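Local coordinates for protein exoenzyme S (Pseudomonas aeruginosa, PDB 6GN8) that probably acts as a secreted bifunctional toxin, of which this chain carries the ADP-ribosyltransferase domain that transfers ADP-ribose from NAD to host proteins, at residues Val106-Phe118 and His128-Gly140. The protein carries 2 engineered substitutions. Residues are numbered along the deposited sequence; the frame is centred on the assembly and turned at random.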
loop_
_atom_site.group_PDB
_atom_site.type_symbol
_atom_site.label_atom_id
_atom_site.label_comp_id
_atom_site.label_asym_id
_atom_site.label_seq_id
_atom_site.Cartn_x
_atom_site.Cartn_y
_atom_site.Cartn_z
ATOM N N VAL C 106 14.086 -16.356 14.094
ATOM C CA VAL C 106 14.053 -17.785 14.269
ATOM C C VAL C 106 12.571 -18.235 14.459
ATOM O O VAL C 106 11.773 -17.559 15.114
ATOM C CB VAL C 106 15.046 -18.289 15.365
ATOM C CG1 VAL C 106 14.619 -17.903 16.768
ATOM C CG2 VAL C 106 15.271 -19.796 15.268
ATOM N N LYS C 107 12.220 -19.367 13.806
ATOM C CA LYS C 107 10.918 -19.989 13.894
ATOM C C LYS C 107 10.977 -21.123 14.918
ATOM O O LYS C 107 11.766 -22.074 14.756
ATOM C CB LYS C 107 10.467 -20.492 12.525
ATOM C CG LYS C 107 9.135 -21.278 12.531
ATOM C CD LYS C 107 8.727 -21.730 11.108
ATOM C CE LYS C 107 9.739 -22.659 10.478
ATOM N NZ LYS C 107 9.373 -23.042 9.091
ATOM N N THR C 108 10.119 -21.037 15.954
ATOM C CA THR C 108 10.046 -22.066 17.007
ATOM C C THR C 108 8.596 -22.439 17.257
ATOM O O THR C 108 7.682 -21.757 16.793
ATOM C CB THR C 108 10.755 -21.628 18.293
ATOM O OG1 THR C 108 10.133 -20.447 18.806
ATOM C CG2 THR C 108 12.272 -21.432 18.118
ATOM N N PHE C 109 8.386 -23.544 17.961
ATOM C CA PHE C 109 7.064 -24.121 18.160
ATOM C C PHE C 109 6.783 -24.341 19.609
ATOM O O PHE C 109 7.703 -24.494 20.422
ATOM C CB PHE C 109 6.952 -25.441 17.368
ATOM C CG PHE C 109 7.582 -25.325 15.988
ATOM C CD1 PHE C 109 6.926 -24.653 14.960
ATOM C CD2 PHE C 109 8.889 -25.765 15.760
ATOM C CE1 PHE C 109 7.539 -24.475 13.724
ATOM C CE2 PHE C 109 9.494 -25.585 14.519
ATOM C CZ PHE C 109 8.809 -24.963 13.508
ATOM N N ARG C 110 5.498 -24.333 19.948
ATOM C CA ARG C 110 5.088 -24.493 21.335
ATOM C C ARG C 110 3.685 -25.107 21.423
ATOM O O ARG C 110 2.766 -24.637 20.778
ATOM C CB ARG C 110 5.144 -23.119 22.018
ATOM C CG ARG C 110 4.640 -23.087 23.429
ATOM C CD ARG C 110 4.586 -21.667 23.913
ATOM N NE ARG C 110 3.757 -21.596 25.111
ATOM C CZ ARG C 110 4.204 -21.781 26.342
ATOM N NH1 ARG C 110 5.490 -22.023 26.561
ATOM N NH2 ARG C 110 3.372 -21.723 27.369
ATOM N N GLY C 111 3.552 -26.153 22.217
ATOM C CA GLY C 111 2.284 -26.820 22.474
ATOM C C GLY C 111 1.958 -26.820 23.959
ATOM O O GLY C 111 2.865 -26.929 24.792
ATOM N N THR C 112 0.677 -26.625 24.307
ATOM C CA THR C 112 0.159 -26.655 25.682
ATOM C C THR C 112 -1.152 -27.444 25.662
ATOM O O THR C 112 -1.893 -27.371 24.671
ATOM C CB THR C 112 -0.001 -25.252 26.299
ATOM O OG1 THR C 112 -0.929 -24.482 25.552
ATOM C CG2 THR C 112 1.305 -24.497 26.421
ATOM N N ARG C 113 -1.426 -28.222 26.732
ATOM C CA ARG C 113 -2.636 -29.056 26.841
ATOM C C ARG C 113 -3.911 -28.169 26.840
ATOM O O ARG C 113 -4.944 -28.573 26.288
ATOM C CB ARG C 113 -2.578 -29.967 28.088
ATOM C CG ARG C 113 -3.719 -31.008 28.181
ATOM C CD ARG C 113 -3.947 -31.578 29.583
ATOM N NE ARG C 113 -3.896 -30.569 30.653
ATOM C CZ ARG C 113 -4.924 -29.816 31.048
ATOM N NH1 ARG C 113 -6.111 -29.939 30.465
ATOM N NH2 ARG C 113 -4.769 -28.933 32.027
ATOM N N GLY C 114 -3.800 -26.972 27.416
ATOM C CA GLY C 114 -4.900 -26.018 27.453
ATOM C C GLY C 114 -4.510 -24.670 26.885
ATOM O O GLY C 114 -3.565 -24.566 26.094
ATOM N N GLY C 115 -5.231 -23.640 27.314
ATOM C CA GLY C 115 -4.978 -22.269 26.897
ATOM C C GLY C 115 -3.733 -21.673 27.533
ATOM O O GLY C 115 -3.165 -22.228 28.489
ATOM N N ASP C 116 -3.284 -20.543 26.977
ATOM C CA ASP C 116 -2.128 -19.821 27.484
ATOM C C ASP C 116 -2.512 -18.355 27.676
ATOM O O ASP C 116 -3.696 -18.021 27.608
ATOM C CB ASP C 116 -0.891 -20.000 26.570
ATOM C CG ASP C 116 -1.098 -19.843 25.076
ATOM O OD1 ASP C 116 -1.989 -19.059 24.672
ATOM O OD2 ASP C 116 -0.357 -20.493 24.308
ATOM N N ALA C 117 -1.523 -17.490 27.919
ATOM C CA ALA C 117 -1.720 -16.064 28.132
ATOM C C ALA C 117 -2.211 -15.323 26.871
ATOM O O ALA C 117 -2.692 -14.199 26.988
ATOM C CB ALA C 117 -0.423 -15.447 28.611
ATOM N N PHE C 118 -2.114 -15.942 25.684
ATOM C CA PHE C 118 -2.493 -15.288 24.433
ATOM C C PHE C 118 -3.927 -15.576 24.038
ATOM O O PHE C 118 -4.399 -15.019 23.053
ATOM C CB PHE C 118 -1.521 -15.665 23.313
ATOM C CG PHE C 118 -0.114 -15.286 23.697
ATOM C CD1 PHE C 118 0.320 -13.970 23.600
ATOM C CD2 PHE C 118 0.757 -16.230 24.228
ATOM C CE1 PHE C 118 1.595 -13.609 24.020
ATOM C CE2 PHE C 118 2.030 -15.861 24.656
ATOM C CZ PHE C 118 2.441 -14.556 24.538
ATOM N N HIS C 128 1.316 -10.556 26.499
ATOM C CA HIS C 128 2.506 -11.283 26.958
ATOM C C HIS C 128 2.200 -12.309 28.047
ATOM O O HIS C 128 1.211 -12.190 28.774
ATOM C CB HIS C 128 3.592 -10.310 27.465
ATOM C CG HIS C 128 3.235 -9.552 28.709
ATOM N ND1 HIS C 128 3.097 -8.174 28.694
ATOM C CD2 HIS C 128 3.040 -9.998 29.976
ATOM C CE1 HIS C 128 2.799 -7.833 29.940
ATOM N NE2 HIS C 128 2.738 -8.900 30.743
ATOM N N ASP C 129 3.097 -13.284 28.192
ATOM C CA ASP C 129 3.015 -14.285 29.250
ATOM C C ASP C 129 3.797 -13.754 30.475
ATOM O O ASP C 129 4.878 -13.195 30.309
ATOM C CB ASP C 129 3.567 -15.642 28.746
ATOM C CG ASP C 129 3.211 -16.831 29.610
ATOM O OD1 ASP C 129 3.357 -16.732 30.848
ATOM O OD2 ASP C 129 2.796 -17.868 29.049
ATOM N N ASP C 130 3.258 -13.911 31.698
ATOM C CA ASP C 130 3.974 -13.438 32.889
ATOM C C ASP C 130 5.171 -14.336 33.204
ATOM O O ASP C 130 6.162 -13.867 33.781
ATOM C CB ASP C 130 3.045 -13.320 34.101
ATOM C CG ASP C 130 2.184 -12.071 34.118
ATOM O OD1 ASP C 130 2.380 -11.189 33.233
ATOM O OD2 ASP C 130 1.325 -11.960 35.020
ATOM N N GLY C 131 5.075 -15.606 32.815
ATOM C CA GLY C 131 6.170 -16.552 32.964
ATOM C C GLY C 131 7.113 -16.473 31.783
ATOM O O GLY C 131 6.852 -15.745 30.821
ATOM N N TYR C 132 8.222 -17.216 31.839
ATOM C CA TYR C 132 9.142 -17.316 30.698
ATOM C C TYR C 132 8.443 -18.153 29.618
ATOM O O TYR C 132 7.575 -18.974 29.953
ATOM C CB TYR C 132 10.482 -17.937 31.125
ATOM C CG TYR C 132 11.294 -17.009 31.997
ATOM C CD1 TYR C 132 11.137 -17.003 33.383
ATOM C CD2 TYR C 132 12.224 -16.133 31.442
ATOM C CE1 TYR C 132 11.835 -16.101 34.185
ATOM C CE2 TYR C 132 12.938 -15.234 32.237
ATOM C CZ TYR C 132 12.751 -15.237 33.608
ATOM O OH TYR C 132 13.476 -14.390 34.394
ATOM N N LEU C 133 8.763 -17.908 28.337
ATOM C CA LEU C 133 8.144 -18.620 27.215
ATOM C C LEU C 133 9.133 -19.597 26.540
ATOM O O LEU C 133 10.015 -19.213 25.752
ATOM C CB LEU C 133 7.571 -17.638 26.180
ATOM C CG LEU C 133 6.529 -18.219 25.216
ATOM C CD1 LEU C 133 5.153 -18.264 25.864
ATOM C CD2 LEU C 133 6.445 -17.408 23.948
ATOM N N SER C 134 8.957 -20.868 26.868
ATOM C CA SER C 134 9.716 -21.974 26.314
ATOM C C SER C 134 9.108 -22.360 24.966
ATOM O O SER C 134 7.890 -22.558 24.814
ATOM C CB SER C 134 9.719 -23.164 27.277
ATOM O OG SER C 134 10.103 -22.763 28.589
ATOM N N THR C 135 9.963 -22.401 23.974
ATOM C CA THR C 135 9.591 -22.823 22.638
ATOM C C THR C 135 10.662 -23.839 22.243
ATOM O O THR C 135 11.695 -23.943 22.920
ATOM C CB THR C 135 9.436 -21.625 21.681
ATOM O OG1 THR C 135 10.707 -21.068 21.423
ATOM C CG2 THR C 135 8.497 -20.535 22.195
ATOM N N SER C 136 10.404 -24.611 21.194
ATOM C CA SER C 136 11.316 -25.639 20.737
ATOM C C SER C 136 11.556 -25.476 19.222
ATOM O O SER C 136 10.628 -25.115 18.505
ATOM C CB SER C 136 10.719 -27.007 21.076
ATOM O OG SER C 136 11.008 -28.035 20.134
ATOM N N LEU C 137 12.783 -25.773 18.749
ATOM C CA LEU C 137 13.166 -25.771 17.317
ATOM C C LEU C 137 12.684 -27.043 16.641
ATOM O O LEU C 137 12.623 -27.105 15.422
ATOM C CB LEU C 137 14.690 -25.660 17.127
ATOM C CG LEU C 137 15.312 -24.281 17.055
ATOM C CD1 LEU C 137 16.799 -24.378 17.154
ATOM C CD2 LEU C 137 14.943 -23.553 15.761
ATOM N N ASN C 138 12.368 -28.057 17.447
ATOM C CA ASN C 138 11.875 -29.370 17.042
ATOM C C ASN C 138 10.322 -29.322 16.872
ATOM O O ASN C 138 9.646 -29.164 17.889
ATOM C CB ASN C 138 12.305 -30.378 18.125
ATOM C CG ASN C 138 12.253 -31.818 17.745
ATOM O OD1 ASN C 138 11.373 -32.268 17.002
ATOM N ND2 ASN C 138 13.194 -32.585 18.276
ATOM N N PRO C 139 9.722 -29.420 15.646
ATOM C CA PRO C 139 8.237 -29.341 15.543
ATOM C C PRO C 139 7.499 -30.518 16.214
ATOM O O PRO C 139 6.379 -30.343 16.701
ATOM C CB PRO C 139 7.967 -29.324 14.023
ATOM C CG PRO C 139 9.291 -29.033 13.376
ATOM C CD PRO C 139 10.335 -29.593 14.312
ATOM N N GLY C 140 8.156 -31.685 16.247
ATOM C CA GLY C 140 7.642 -32.937 16.795
ATOM C C GLY C 140 7.302 -32.926 18.269
ATOM O O GLY C 140 6.172 -33.274 18.639
HETATM O O HOH W 1 6.764 -21.463 29.222
HETATM O O HOH W 2 0.653 -19.520 29.508
#
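L133 CD1 sits over one face of the R110 guanidinium, above its centre and 3.7 Å from CZ, while S134 O meets the edge. That edge contact is a hydrogen bond: R110 NH1 lies 3.0 Å from S134 O, on a carbonyl lone pair, and the oxygen is only 5° out of the guanidinium plane. With CG anti to the backbone N (chi1 175°) and an extended chain to NE, R110 runs along this peptide; water 1 further ties NH1 to Y132 O and S134 N. Over one face of the F109 ring stands P139, whose CB is 4.3 Å from the ring centroid in a CH-pi contact; L137 O is at the ring edge, 3.6 Å from CE2. An arginine on strand 106-112 beside the S134-T135-S136 triplet on strand 133-136 matches the R-S-E class of ADP-ribosyltransferases, consistent with a place in the NAD site. The strands cross at 111°, and F109 and S136 form a single antiparallel hydrogen-bonded pair, F109 N to S136 O and S136 N to F109 O both being 2.8 Å. The hydroxyls T108 OG1 and T135 OG1 approach to 2.8 Å, and T135 OG1 is also hydrogen-bonded to I173 O.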